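Local coordinates for thioredoxin-like protein (Bacteroides caccae ATCC 43185, PDB 4YOD) that is of undetermined specific function but has a thioredoxin fold and probably acts as a thiol-disulfide oxidoreductase, at residues A[151-156]-A[266-271]; A[174-179]-A[260-265]; A[188-193]-A[229-234]; A[213-218]-A[236-241]. One frame throughout, in Å; residues are numbered along the deposited sequence.

Interaction 1 (A[151-156]-A[266-271]); sequences GTKAIN and EKTVLL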
loop_
_atom_site.group_PDB
_atom_site.type_symbol
_atom_site.label_atom_id
_atom_site.label_comp_id
_atom_site.label_asym_id
_atom_site.label_seq_id
_atom_site.Cartn_x
_atom_site.Cartn_y
_atom_site.Cartn_z
ATOM N N GLY A 151 -4.151 -8.799 -6.598
ATOM C CA GLY A 151 -5.106 -9.761 -7.140
ATOM C C GLY A 151 -5.717 -9.320 -8.457
ATOM O O GLY A 151 -6.594 -10.000 -8.978
ATOM N N THR A 152 -5.261 -8.184 -9.013
ATOM C CA THR A 152 -5.765 -7.674 -10.306
ATOM C C THR A 152 -4.607 -7.568 -11.290
ATOM O O THR A 152 -3.445 -7.497 -10.874
ATOM C CB THR A 152 -6.502 -6.319 -10.166
ATOM O OG1 THR A 152 -5.559 -5.249 -9.980
ATOM C CG2 THR A 152 -7.569 -6.325 -9.071
ATOM N N LYS A 153 -4.921 -7.541 -12.592
ATOM C CA LYS A 153 -3.911 -7.472 -13.651
ATOM C C LYS A 153 -3.279 -6.077 -13.722
ATOM O O LYS A 153 -4.001 -5.068 -13.720
ATOM C CB LYS A 153 -4.555 -7.860 -15.003
ATOM C CG LYS A 153 -4.444 -9.354 -15.275
ATOM C CD LYS A 153 -5.172 -9.763 -16.549
ATOM C CE LYS A 153 -4.844 -11.180 -16.950
ATOM N NZ LYS A 153 -3.565 -11.257 -17.704
ATOM N N ALA A 154 -1.938 -6.021 -13.742
ATOM C CA ALA A 154 -1.192 -4.765 -13.815
ATOM C C ALA A 154 -1.519 -3.957 -15.080
ATOM O O ALA A 154 -1.853 -4.533 -16.118
ATOM C CB ALA A 154 0.299 -5.046 -13.770
ATOM N N ILE A 155 -1.437 -2.620 -15.002
ATOM C CA ILE A 155 -1.711 -1.780 -16.176
ATOM C C ILE A 155 -0.474 -1.781 -17.098
ATOM O O ILE A 155 0.636 -1.459 -16.659
ATOM C CB ILE A 155 -2.154 -0.349 -15.795
ATOM C CG1 ILE A 155 -3.495 -0.405 -15.010
ATOM C CG2 ILE A 155 -2.303 0.506 -17.069
ATOM C CD1 ILE A 155 -3.982 0.907 -14.458
ATOM N N ASN A 156 -0.678 -2.164 -18.372
ATOM C CA ASN A 156 0.389 -2.225 -19.374
ATOM C C ASN A 156 0.901 -0.830 -19.721
ATOM O O ASN A 156 0.150 0.144 -19.656
ATOM C CB ASN A 156 -0.110 -2.921 -20.648
ATOM C CG ASN A 156 0.992 -3.224 -21.624
ATOM O OD1 ASN A 156 2.134 -3.532 -21.249
ATOM N ND2 ASN A 156 0.698 -3.056 -22.885
ATOM N N GLU A 266 0.984 -14.060 -15.582
ATOM C CA GLU A 266 -0.133 -13.380 -16.277
ATOM C C GLU A 266 -0.172 -11.871 -15.966
ATOM O O GLU A 266 -1.102 -11.187 -16.402
ATOM C CB GLU A 266 -1.485 -14.010 -15.883
ATOM C CG GLU A 266 -1.595 -15.506 -16.119
ATOM C CD GLU A 266 -2.908 -16.102 -15.649
ATOM O OE1 GLU A 266 -3.011 -16.435 -14.446
ATOM O OE2 GLU A 266 -3.838 -16.229 -16.480
ATOM N N LYS A 267 0.831 -11.363 -15.205
ATOM C CA LYS A 267 0.982 -9.961 -14.786
ATOM C C LYS A 267 -0.040 -9.578 -13.716
ATOM O O LYS A 267 -0.264 -8.393 -13.490
ATOM C CB LYS A 267 0.957 -8.951 -15.975
ATOM C CG LYS A 267 2.009 -9.241 -17.066
ATOM C CD LYS A 267 3.465 -9.113 -16.564
ATOM C CE LYS A 267 4.475 -9.389 -17.662
ATOM N NZ LYS A 267 4.428 -10.808 -18.110
ATOM N N THR A 268 -0.615 -10.573 -13.015
ATOM C CA THR A 268 -1.477 -10.311 -11.858
ATOM C C THR A 268 -0.555 -9.802 -10.735
ATOM O O THR A 268 0.508 -10.388 -10.529
ATOM C CB THR A 268 -2.234 -11.587 -11.450
ATOM O OG1 THR A 268 -3.130 -11.949 -12.490
ATOM C CG2 THR A 268 -2.991 -11.438 -10.122
ATOM N N VAL A 269 -0.966 -8.745 -10.025
ATOM C CA VAL A 269 -0.210 -8.156 -8.904
ATOM C C VAL A 269 -0.262 -9.118 -7.724
ATOM O O VAL A 269 -1.351 -9.461 -7.255
ATOM C CB VAL A 269 -0.776 -6.747 -8.502
ATOM C CG1 VAL A 269 -0.032 -6.179 -7.285
ATOM C CG2 VAL A 269 -0.738 -5.759 -9.668
ATOM N N LEU A 270 0.911 -9.546 -7.248
ATOM C CA LEU A 270 1.096 -10.393 -6.067
ATOM C C LEU A 270 1.414 -9.539 -4.840
ATOM O O LEU A 270 0.913 -9.819 -3.752
ATOM C CB LEU A 270 2.220 -11.428 -6.283
ATOM C CG LEU A 270 2.021 -12.402 -7.443
ATOM C CD1 LEU A 270 3.290 -13.208 -7.692
ATOM C CD2 LEU A 270 0.788 -13.298 -7.213
ATOM N N LEU A 271 2.301 -8.555 -5.009
ATOM C CA LEU A 271 2.724 -7.624 -3.961
ATOM C C LEU A 271 2.743 -6.220 -4.571
ATOM O O LEU A 271 3.206 -6.046 -5.695
ATOM C CB LEU A 271 4.110 -8.003 -3.378
ATOM C CG LEU A 271 4.218 -9.370 -2.679
ATOM C CD1 LEU A 271 5.658 -9.732 -2.424
ATOM C CD2 LEU A 271 3.406 -9.418 -1.396
#
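The linker after helix 132-146 binds the turn before strand 269-272, and K153 and T268 form a single beta bridge there. G151 N donates to V269 O at 3.0 Å. V269 N donates back to T152 O at 2.9 Å. On the other flank of the bridge, A154 N gives a nearly straight bond to K267 O, with an N-H...O angle of 172°. K267 has positive phi in this turn, and its own amine leaves to meet L172 O.

The chain turns between strands 259-263 and 269-272, the last two strands of the thioredoxin-fold sheet. N264 OD1 holds the turn from within by accepting from T268 N. The loop 151-156 adds bonds to the turn and to V269, the first residue of the edge strand.

The K153 side chain starts away from the turn, but its last torsion bends (chi4 -83°) and brings NZ back. NZ lies 2.8 Å from E266 O, in the carbonyl plane and on a lone pair. The E266 carboxylate is near but not in contact, with OE2 5.1 Å from K153 NZ. T268 CG2 rests on the G151 backbone, 3.8 Å from its C. V269 CG2 lies 3.4 Å from T152 O. A154 CB abuts K267 O and also packs on L263.

Interaction 2 (A[174-179]-A[260-265]); sequences ADYLLL and LYLLNK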
loop_
_atom_site.group_PDB
_atom_site.type_symbol
_atom_site.label_atom_id
_atom_site.label_comp_id
_atom_site.label_asym_id
_atom_site.label_seq_id
_atom_site.Cartn_x
_atom_site.Cartn_y
_atom_site.Cartn_z
ATOM N N ALA A 174 8.049 -14.151 -18.259
ATOM C CA ALA A 174 8.703 -14.753 -17.088
ATOM C C ALA A 174 7.662 -15.169 -16.057
ATOM O O ALA A 174 6.598 -14.547 -15.986
ATOM C CB ALA A 174 9.687 -13.765 -16.460
ATOM N N ASP A 175 7.991 -16.174 -15.214
ATOM C CA ASP A 175 7.125 -16.616 -14.104
ATOM C C ASP A 175 6.854 -15.469 -13.141
ATOM O O ASP A 175 5.775 -15.399 -12.557
ATOM C CB ASP A 175 7.761 -17.790 -13.323
ATOM C CG ASP A 175 7.716 -19.155 -13.999
ATOM O OD1 ASP A 175 7.154 -19.255 -15.118
ATOM O OD2 ASP A 175 8.214 -20.131 -13.394
ATOM N N TYR A 176 7.838 -14.568 -12.980
ATOM C CA TYR A 176 7.723 -13.417 -12.096
ATOM C C TYR A 176 8.299 -12.179 -12.727
ATOM O O TYR A 176 9.301 -12.237 -13.448
ATOM C CB TYR A 176 8.424 -13.666 -10.743
ATOM C CG TYR A 176 7.822 -14.785 -9.922
ATOM C CD1 TYR A 176 6.615 -14.613 -9.253
ATOM C CD2 TYR A 176 8.485 -15.999 -9.767
ATOM C CE1 TYR A 176 6.048 -15.645 -8.504
ATOM C CE2 TYR A 176 7.944 -17.027 -8.993
ATOM C CZ TYR A 176 6.721 -16.846 -8.370
ATOM O OH TYR A 176 6.171 -17.844 -7.605
ATOM N N LEU A 177 7.669 -11.049 -12.439
ATOM C CA LEU A 177 8.134 -9.747 -12.890
ATOM C C LEU A 177 8.225 -8.831 -11.698
ATOM O O LEU A 177 7.219 -8.596 -11.019
ATOM C CB LEU A 177 7.232 -9.121 -13.986
ATOM C CG LEU A 177 7.914 -7.934 -14.691
ATOM C CD1 LEU A 177 7.856 -8.048 -16.178
ATOM C CD2 LEU A 177 7.499 -6.586 -14.110
ATOM N N LEU A 178 9.428 -8.309 -11.449
ATOM C CA LEU A 178 9.692 -7.355 -10.386
ATOM C C LEU A 178 9.782 -5.977 -11.028
ATOM O O LEU A 178 10.706 -5.697 -11.794
ATOM C CB LEU A 178 10.983 -7.725 -9.624
ATOM C CG LEU A 178 11.108 -7.256 -8.175
ATOM C CD1 LEU A 178 12.390 -7.785 -7.588
ATOM C CD2 LEU A 178 11.113 -5.727 -8.050
ATOM N N LEU A 179 8.774 -5.147 -10.764
ATOM C CA LEU A 179 8.656 -3.799 -11.309
ATOM C C LEU A 179 9.236 -2.808 -10.301
ATOM O O LEU A 179 8.797 -2.750 -9.151
ATOM C CB LEU A 179 7.180 -3.485 -11.652
ATOM C CG LEU A 179 6.896 -2.112 -12.260
ATOM C CD1 LEU A 179 7.619 -1.925 -13.626
ATOM C CD2 LEU A 179 5.392 -1.881 -12.392
ATOM N N LEU A 260 8.021 -0.830 -5.318
ATOM C CA LEU A 260 8.233 -2.145 -5.913
ATOM C C LEU A 260 6.946 -2.910 -6.038
ATOM O O LEU A 260 6.131 -2.866 -5.129
ATOM C CB LEU A 260 9.218 -2.978 -5.063
ATOM C CG LEU A 260 10.625 -2.419 -4.861
ATOM C CD1 LEU A 260 11.359 -3.188 -3.763
ATOM C CD2 LEU A 260 11.414 -2.454 -6.147
ATOM N N TYR A 261 6.783 -3.603 -7.173
ATOM C CA TYR A 261 5.662 -4.506 -7.440
ATOM C C TYR A 261 6.196 -5.870 -7.794
ATOM O O TYR A 261 7.215 -5.964 -8.471
ATOM C CB TYR A 261 4.807 -4.012 -8.623
ATOM C CG TYR A 261 3.869 -2.875 -8.299
ATOM C CD1 TYR A 261 4.329 -1.563 -8.234
ATOM C CD2 TYR A 261 2.502 -3.093 -8.165
ATOM C CE1 TYR A 261 3.457 -0.498 -7.994
ATOM C CE2 TYR A 261 1.623 -2.036 -7.902
ATOM C CZ TYR A 261 2.107 -0.741 -7.838
ATOM O OH TYR A 261 1.267 0.296 -7.532
ATOM N N LEU A 262 5.511 -6.921 -7.359
ATOM C CA LEU A 262 5.822 -8.275 -7.813
ATOM C C LEU A 262 4.594 -8.765 -8.561
ATOM O O LEU A 262 3.492 -8.761 -8.002
ATOM C CB LEU A 262 6.221 -9.254 -6.681
ATOM C CG LEU A 262 6.686 -10.652 -7.200
ATOM C CD1 LEU A 262 8.030 -10.554 -7.952
ATOM C CD2 LEU A 262 6.797 -11.664 -6.069
ATOM N N LEU A 263 4.783 -9.188 -9.801
ATOM C CA LEU A 263 3.703 -9.692 -10.655
ATOM C C LEU A 263 3.944 -11.161 -10.982
ATOM O O LEU A 263 5.091 -11.580 -11.044
ATOM C CB LEU A 263 3.569 -8.878 -11.970
ATOM C CG LEU A 263 3.777 -7.335 -11.952
ATOM C CD1 LEU A 263 3.584 -6.743 -13.364
ATOM C CD2 LEU A 263 2.804 -6.621 -10.957
ATOM N N ASN A 264 2.872 -11.940 -11.236
ATOM C CA ASN A 264 3.031 -13.346 -11.627
ATOM C C ASN A 264 3.176 -13.426 -13.179
ATOM O O ASN A 264 3.342 -12.385 -13.833
ATOM C CB ASN A 264 1.883 -14.225 -11.088
ATOM C CG ASN A 264 0.530 -14.029 -11.739
ATOM O OD1 ASN A 264 0.353 -13.270 -12.697
ATOM N ND2 ASN A 264 -0.456 -14.759 -11.264
ATOM N N LYS A 265 3.101 -14.649 -13.744
ATOM C CA LYS A 265 3.244 -14.974 -15.174
ATOM C C LYS A 265 2.231 -14.210 -16.066
ATOM O O LYS A 265 2.589 -13.782 -17.172
ATOM C CB LYS A 265 3.068 -16.492 -15.371
ATOM C CG LYS A 265 3.316 -16.992 -16.808
ATOM C CD LYS A 265 4.434 -18.029 -16.883
ATOM C CE LYS A 265 4.754 -18.459 -18.303
ATOM N NZ LYS A 265 5.435 -17.387 -19.089
HETATM O O HOH W 1 5.079 -13.939 -18.595
HETATM O O HOH W 2 5.328 -12.004 -15.657
#
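L177 pairs with L263 and L179 with Y261 where strands 176-179 and 260-263 run antiparallel, 4.7 Å apart at their axes. Both are hydrogen-bonded pairs, and each has two backbone bonds. L263 N to L177 O is 2.8 Å. L178 and L262 form the non-hydrogen-bonded pair between them. CA-H...O contacts supplement the bonds, such as L260 CA to L179 O at 3.3 Å.

The apolar contacts divide between the two faces. On one face L177 and L263 lie side by side and point the same way, CD2 of L177 4.0 Å from CD1 of L263. Farther along this face, CB of L179 meets CB of Y261, and the Y261 ring continues to an edge-to-face stack with Y252. On the other face L178 CD2 touches L260 CD2 at 3.8 Å. CG of L178 is anti to the backbone N (chi1 -154°), and the tip leans toward the neighbouring strand. Y176 CB meets L262 CD1, and the Y176 ring presents its edge to L263 O. D175 OD1 packs on the aliphatic CD of K265 at 3.5 Å, while the charged atoms D175 OD1 and K265 NZ stay 4.7 Å apart.

Waters bridge the end of the pairing. Water 1 joins A174 N to K265 O, and water 2 joins A174 O to N264 O. Leucine contacts thus fill the middle of this thioredoxin-fold strand pair, and two waters carry the link past the last hydrogen-bonded pair.

Interaction 3 (A[188-193]-A[229-234]); sequences ACTETI and LNEFPK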
loop_
_atom_site.group_PDB
_atom_site.type_symbol
_atom_site.label_atom_id
_atom_site.label_comp_id
_atom_site.label_asym_id
_atom_site.label_seq_id
_atom_site.Cartn_x
_atom_site.Cartn_y
_atom_site.Cartn_z
ATOM N N ALA A 188 17.149 6.808 -1.248
ATOM C CA ALA A 188 16.267 5.672 -0.968
ATOM C C ALA A 188 16.234 4.691 -2.164
ATOM O O ALA A 188 16.071 3.485 -1.949
ATOM C CB ALA A 188 14.865 6.150 -0.631
ATOM N N CYS A 189 16.423 5.208 -3.407
ATOM C CA CYS A 189 16.482 4.412 -4.640
ATOM C C CYS A 189 17.794 3.606 -4.672
ATOM O O CYS A 189 17.769 2.444 -5.066
ATOM C CB CYS A 189 16.331 5.287 -5.885
ATOM S SG CYS A 189 14.610 5.648 -6.347
ATOM N N THR A 190 18.923 4.212 -4.231
ATOM C CA THR A 190 20.239 3.549 -4.170
ATOM C C THR A 190 20.196 2.408 -3.140
ATOM O O THR A 190 20.731 1.333 -3.399
ATOM C CB THR A 190 21.373 4.554 -3.837
ATOM O OG1 THR A 190 21.230 5.736 -4.622
ATOM C CG2 THR A 190 22.752 3.968 -4.066
ATOM N N GLU A 191 19.554 2.660 -1.979
ATOM C CA GLU A 191 19.361 1.715 -0.876
ATOM C C GLU A 191 18.560 0.480 -1.368
ATOM O O GLU A 191 18.923 -0.658 -1.057
ATOM C CB GLU A 191 18.618 2.435 0.262
ATOM C CG GLU A 191 18.723 1.784 1.627
ATOM C CD GLU A 191 18.187 2.661 2.741
ATOM O OE1 GLU A 191 16.945 2.791 2.855
ATOM O OE2 GLU A 191 19.010 3.241 3.487
ATOM N N THR A 192 17.511 0.722 -2.179
ATOM C CA THR A 192 16.659 -0.311 -2.767
ATOM C C THR A 192 17.445 -1.135 -3.814
ATOM O O THR A 192 17.304 -2.357 -3.813
ATOM C CB THR A 192 15.373 0.316 -3.335
ATOM O OG1 THR A 192 14.631 0.846 -2.239
ATOM C CG2 THR A 192 14.500 -0.686 -4.079
ATOM N N ILE A 193 18.265 -0.489 -4.677
ATOM C CA ILE A 193 19.109 -1.196 -5.660
ATOM C C ILE A 193 20.028 -2.191 -4.911
ATOM O O ILE A 193 20.093 -3.362 -5.298
ATOM C CB ILE A 193 19.925 -0.232 -6.586
ATOM C CG1 ILE A 193 19.006 0.513 -7.588
ATOM C CG2 ILE A 193 21.026 -0.986 -7.348
ATOM C CD1 ILE A 193 19.548 1.837 -8.132
ATOM N N LEU A 229 22.461 5.581 -14.722
ATOM C CA LEU A 229 22.131 4.288 -15.330
ATOM C C LEU A 229 23.167 3.191 -14.996
ATOM O O LEU A 229 22.807 2.009 -14.978
ATOM C CB LEU A 229 21.996 4.457 -16.856
ATOM C CG LEU A 229 21.408 3.291 -17.666
ATOM C CD1 LEU A 229 20.009 2.926 -17.200
ATOM C CD2 LEU A 229 21.390 3.620 -19.137
ATOM N N ASN A 230 24.429 3.585 -14.704
ATOM C CA ASN A 230 25.527 2.675 -14.338
ATOM C C ASN A 230 25.259 1.962 -12.989
ATOM O O ASN A 230 25.779 0.865 -12.773
ATOM C CB ASN A 230 26.872 3.426 -14.290
ATOM C CG ASN A 230 26.939 4.516 -13.245
ATOM O OD1 ASN A 230 26.410 5.618 -13.423
ATOM N ND2 ASN A 230 27.574 4.224 -12.120
ATOM N N GLU A 231 24.444 2.583 -12.103
ATOM C CA GLU A 231 24.062 2.044 -10.790
ATOM C C GLU A 231 23.184 0.779 -10.901
ATOM O O GLU A 231 23.263 -0.096 -10.034
ATOM C CB GLU A 231 23.322 3.106 -9.962
ATOM C CG GLU A 231 24.254 4.052 -9.219
ATOM C CD GLU A 231 23.602 4.935 -8.168
ATOM O OE1 GLU A 231 22.676 4.461 -7.470
ATOM O OE2 GLU A 231 24.055 6.093 -8.012
ATOM N N PHE A 232 22.346 0.695 -11.950
ATOM C CA PHE A 232 21.462 -0.451 -12.186
ATOM C C PHE A 232 22.227 -1.616 -12.800
ATOM O O PHE A 232 22.961 -1.393 -13.765
ATOM C CB PHE A 232 20.294 -0.070 -13.116
ATOM C CG PHE A 232 19.303 0.894 -12.516
ATOM C CD1 PHE A 232 18.207 0.430 -11.798
ATOM C CD2 PHE A 232 19.471 2.266 -12.654
ATOM C CE1 PHE A 232 17.297 1.322 -11.229
ATOM C CE2 PHE A 232 18.552 3.158 -12.094
ATOM C CZ PHE A 232 17.475 2.680 -11.381
ATOM N N PRO A 233 22.046 -2.867 -12.309
ATOM C CA PRO A 233 22.745 -4.008 -12.931
ATOM C C PRO A 233 22.322 -4.206 -14.387
ATOM O O PRO A 233 21.167 -3.948 -14.726
ATOM C CB PRO A 233 22.309 -5.200 -12.069
ATOM C CG PRO A 233 21.869 -4.598 -10.776
ATOM C CD PRO A 233 21.229 -3.307 -11.165
ATOM N N LYS A 234 23.262 -4.641 -15.246
ATOM C CA LYS A 234 23.025 -4.884 -16.676
ATOM C C LYS A 234 22.032 -6.031 -16.895
ATOM O O LYS A 234 21.407 -6.109 -17.953
ATOM C CB LYS A 234 24.352 -5.191 -17.400
ATOM C CG LYS A 234 25.181 -3.947 -17.684
ATOM C CD LYS A 234 26.410 -4.268 -18.518
ATOM C CE LYS A 234 27.253 -3.043 -18.772
ATOM N NZ LYS A 234 28.515 -3.378 -19.488
#
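I193 lays its CD1 methyl over one face of the F232 ring, toward the CE1-CZ rim. CD1 is 4.0 Å from the centroid of the F232 ring, 16° off the normal, a CH-pi contact. CG1 stands anti to the carbonyl carbon (chi1 -71°), which carries CD1 to the ring. The other branch, CG2, meets the loop backbone at E231 O, 3.6 Å away. It also reaches P233 CD at 4.5 Å. An alanine here would probably leave the F232 face without its methyl cover and open a gap between helix and loop.

A CxxC sequence, C186 and C189, sits at the start of helix 187-197, consistent with the redox site of thioredoxins. The loop 229-234 joins helix 222-228 to strand 237-240. The contact therefore places that loop against the presumed active-site helix. F180, on the central strand 176-181, packs against I193 as well, while F232 also touches N182 and N238.

Nearer the start of the helix, E231 reaches across to T190, the two side chains crossing at about a right angle. OE1 of E231 sits 3.4 Å from T190 CG2 and equally far from OG1. T190 OG1 has its hydrogen bond with C186 O instead. One turn of the helix is gripped twice at A188 O. T192 N and T192 OG1 reach it from opposite faces of the carbonyl plane, the hydroxyl at 3.0 Å.

Interaction 4 (A[213-218]-A[236-241]); sequences VLSIYP and WINGYD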
loop_
_atom_site.group_PDB
_atom_site.type_symbol
_atom_site.label_atom_id
_atom_site.label_comp_id
_atom_site.label_asym_id
_atom_site.label_seq_id
_atom_site.Cartn_x
_atom_site.Cartn_y
_atom_site.Cartn_z
ATOM N N VAL A 213 13.599 -8.286 -13.890
ATOM C CA VAL A 213 13.544 -7.052 -13.117
ATOM C C VAL A 213 13.447 -5.897 -14.144
ATOM O O VAL A 213 14.352 -5.703 -14.961
ATOM C CB VAL A 213 14.705 -6.877 -12.109
ATOM C CG1 VAL A 213 14.565 -5.550 -11.359
ATOM C CG2 VAL A 213 14.753 -8.037 -11.113
ATOM N N LEU A 214 12.327 -5.184 -14.123
ATOM C CA LEU A 214 12.073 -4.043 -14.983
ATOM C C LEU A 214 12.102 -2.770 -14.148
ATOM O O LEU A 214 11.230 -2.564 -13.300
ATOM C CB LEU A 214 10.710 -4.191 -15.709
ATOM C CG LEU A 214 10.293 -3.046 -16.644
ATOM C CD1 LEU A 214 11.198 -2.974 -17.878
ATOM C CD2 LEU A 214 8.864 -3.206 -17.104
ATOM N N SER A 215 13.098 -1.911 -14.378
ATOM C CA SER A 215 13.149 -0.645 -13.648
ATOM C C SER A 215 12.565 0.416 -14.557
ATOM O O SER A 215 12.877 0.425 -15.751
ATOM C CB SER A 215 14.569 -0.304 -13.211
ATOM O OG SER A 215 15.333 0.147 -14.315
ATOM N N ILE A 216 11.679 1.259 -14.024
ATOM C CA ILE A 216 11.042 2.278 -14.845
ATOM C C ILE A 216 11.141 3.653 -14.186
ATOM O O ILE A 216 10.771 3.847 -13.019
ATOM C CB ILE A 216 9.581 1.920 -15.263
ATOM C CG1 ILE A 216 8.954 3.000 -16.181
ATOM C CG2 ILE A 216 8.665 1.621 -14.079
ATOM C CD1 ILE A 216 9.433 2.967 -17.617
ATOM N N TYR A 217 11.703 4.595 -14.958
ATOM C CA TYR A 217 11.802 5.977 -14.558
ATOM C C TYR A 217 10.608 6.725 -15.195
ATOM O O TYR A 217 10.493 6.764 -16.419
ATOM C CB TYR A 217 13.161 6.574 -14.943
ATOM C CG TYR A 217 13.253 8.063 -14.700
ATOM C CD1 TYR A 217 12.994 8.601 -13.443
ATOM C CD2 TYR A 217 13.590 8.940 -15.730
ATOM C CE1 TYR A 217 13.034 9.974 -13.223
ATOM C CE2 TYR A 217 13.662 10.314 -15.515
ATOM C CZ TYR A 217 13.398 10.825 -14.253
ATOM O OH TYR A 217 13.457 12.174 -14.021
ATOM N N PRO A 218 9.684 7.280 -14.386
ATOM C CA PRO A 218 8.500 7.917 -14.975
ATOM C C PRO A 218 8.578 9.440 -15.144
ATOM O O PRO A 218 7.670 9.997 -15.762
ATOM C CB PRO A 218 7.397 7.540 -13.980
ATOM C CG PRO A 218 8.110 7.434 -12.637
ATOM C CD PRO A 218 9.598 7.257 -12.909
ATOM N N TRP A 236 19.244 -6.384 -15.414
ATOM C CA TRP A 236 17.873 -5.870 -15.366
ATOM C C TRP A 236 17.547 -5.142 -16.649
ATOM O O TRP A 236 18.455 -4.718 -17.367
ATOM C CB TRP A 236 17.653 -4.903 -14.183
ATOM C CG TRP A 236 17.966 -5.399 -12.800
ATOM C CD1 TRP A 236 18.414 -6.636 -12.436
ATOM C CD2 TRP A 236 17.926 -4.619 -11.604
ATOM N NE1 TRP A 236 18.624 -6.682 -11.081
ATOM C CE2 TRP A 236 18.331 -5.459 -10.542
ATOM C CE3 TRP A 236 17.533 -3.298 -11.315
ATOM C CZ2 TRP A 236 18.400 -5.012 -9.220
ATOM C CZ3 TRP A 236 17.582 -2.861 -10.002
ATOM C CH2 TRP A 236 18.015 -3.711 -8.972
ATOM N N ILE A 237 16.249 -4.976 -16.926
ATOM C CA ILE A 237 15.761 -4.194 -18.052
ATOM C C ILE A 237 15.527 -2.806 -17.463
ATOM O O ILE A 237 14.707 -2.658 -16.563
ATOM C CB ILE A 237 14.519 -4.846 -18.719
ATOM C CG1 ILE A 237 14.852 -6.296 -19.157
ATOM C CG2 ILE A 237 13.997 -3.993 -19.893
ATOM C CD1 ILE A 237 13.714 -7.097 -19.706
ATOM N N ASN A 238 16.329 -1.818 -17.882
ATOM C CA ASN A 238 16.272 -0.466 -17.324
ATOM C C ASN A 238 15.732 0.527 -18.338
ATOM O O ASN A 238 16.419 0.863 -19.312
ATOM C CB ASN A 238 17.665 -0.062 -16.827
ATOM C CG ASN A 238 18.214 -1.034 -15.809
ATOM O OD1 ASN A 238 17.602 -1.288 -14.768
ATOM N ND2 ASN A 238 19.350 -1.652 -16.112
ATOM N N GLY A 239 14.503 0.974 -18.111
ATOM C CA GLY A 239 13.818 1.880 -19.025
ATOM C C GLY A 239 13.257 3.166 -18.457
ATOM O O GLY A 239 13.265 3.395 -17.244
ATOM N N TYR A 240 12.773 4.028 -19.365
ATOM C CA TYR A 240 12.138 5.284 -18.998
ATOM C C TYR A 240 10.830 5.412 -19.762
ATOM O O TYR A 240 10.606 4.683 -20.726
ATOM C CB TYR A 240 13.073 6.496 -19.215
ATOM C CG TYR A 240 13.444 6.788 -20.655
ATOM C CD1 TYR A 240 14.589 6.239 -21.225
ATOM C CD2 TYR A 240 12.691 7.671 -21.425
ATOM C CE1 TYR A 240 14.953 6.524 -22.544
ATOM C CE2 TYR A 240 13.041 7.963 -22.745
ATOM C CZ TYR A 240 14.175 7.390 -23.300
ATOM O OH TYR A 240 14.523 7.679 -24.599
ATOM N N ASP A 241 9.957 6.308 -19.305
ATOM C CA ASP A 241 8.670 6.593 -19.929
ATOM C C ASP A 241 8.830 7.805 -20.842
ATOM O O ASP A 241 8.757 8.941 -20.368
ATOM C CB ASP A 241 7.619 6.845 -18.839
ATOM C CG ASP A 241 6.176 6.790 -19.306
ATOM O OD1 ASP A 241 5.940 6.788 -20.540
ATOM O OD2 ASP A 241 5.286 6.735 -18.447
HETATM O O HOH W 3 15.080 2.883 -15.042
HETATM O O HOH W 4 5.499 8.727 -16.655
#
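V213 sets its CG1 methyl over one face of the W236 indole, toward the rim. CG1 is 3.7 Å from the centroid of the W236 five-membered ring. It stands anti to the backbone N (chi1 179°), and both side chains point the same way. Replacing W236 with an alanine would probably leave V213 CG1 without its aromatic cover and open a gap beside F180. L214 CD1 meets I237 CG2 at 3.6 Å. I216 CD1 runs past G239, which has no side chain, to the Y240 backbone, 3.5 Å from its C.

S215 OG donates to N238 OD1 at 2.7 Å, in the amide plane and on a lone pair. The same hydroxyl accepts from water 3, which also donates to G239 O.

The parallel backbones carry five bonds, from I237 N to V213 O at one end to D241 N to Y217 O at the other. They join strands 211-217 and 237-240 of a beta-alpha-beta unit whose crossover contains helix 222-228. Strand 237-240 is the outermost strand on this side of the five-stranded thioredoxin-fold sheet.

A second shell positions these groups. N238 ND2 is held by P233 O, which sets the amide for S215. Y217 OH bonds to E221 N. W225 lies nearly parallel to the Y217 ring, planes about 10° apart, and meets the Y240 ring edge-to-face. D241 OD2 accepts from I246 N and from water 4, which also bonds P218 O at 2.7 Å.

How the interactions relate
Interactions 2 and 4 are the buried pair, both within the five-stranded sheet. One is antiparallel and largely leucine. The other is parallel and adds a serine-asparagine bond and an indole face. They meet where L178 O accepts from L214 N at 2.9 Å. Interactions 1 and 3 are both partly buried. Interaction 1 is mostly backbone bonding. It ties the linker to the turn beyond interaction 2, and a probable hydrogen bond from L270 N to L262 O joins it to interaction 2 in the same sheet. In interaction 3 the segments meet mainly by side-chain packing, without a direct hydrogen bond. It touches interaction 4 at F232 CE1 and S215 CB, and interaction 2 through T192 and L260.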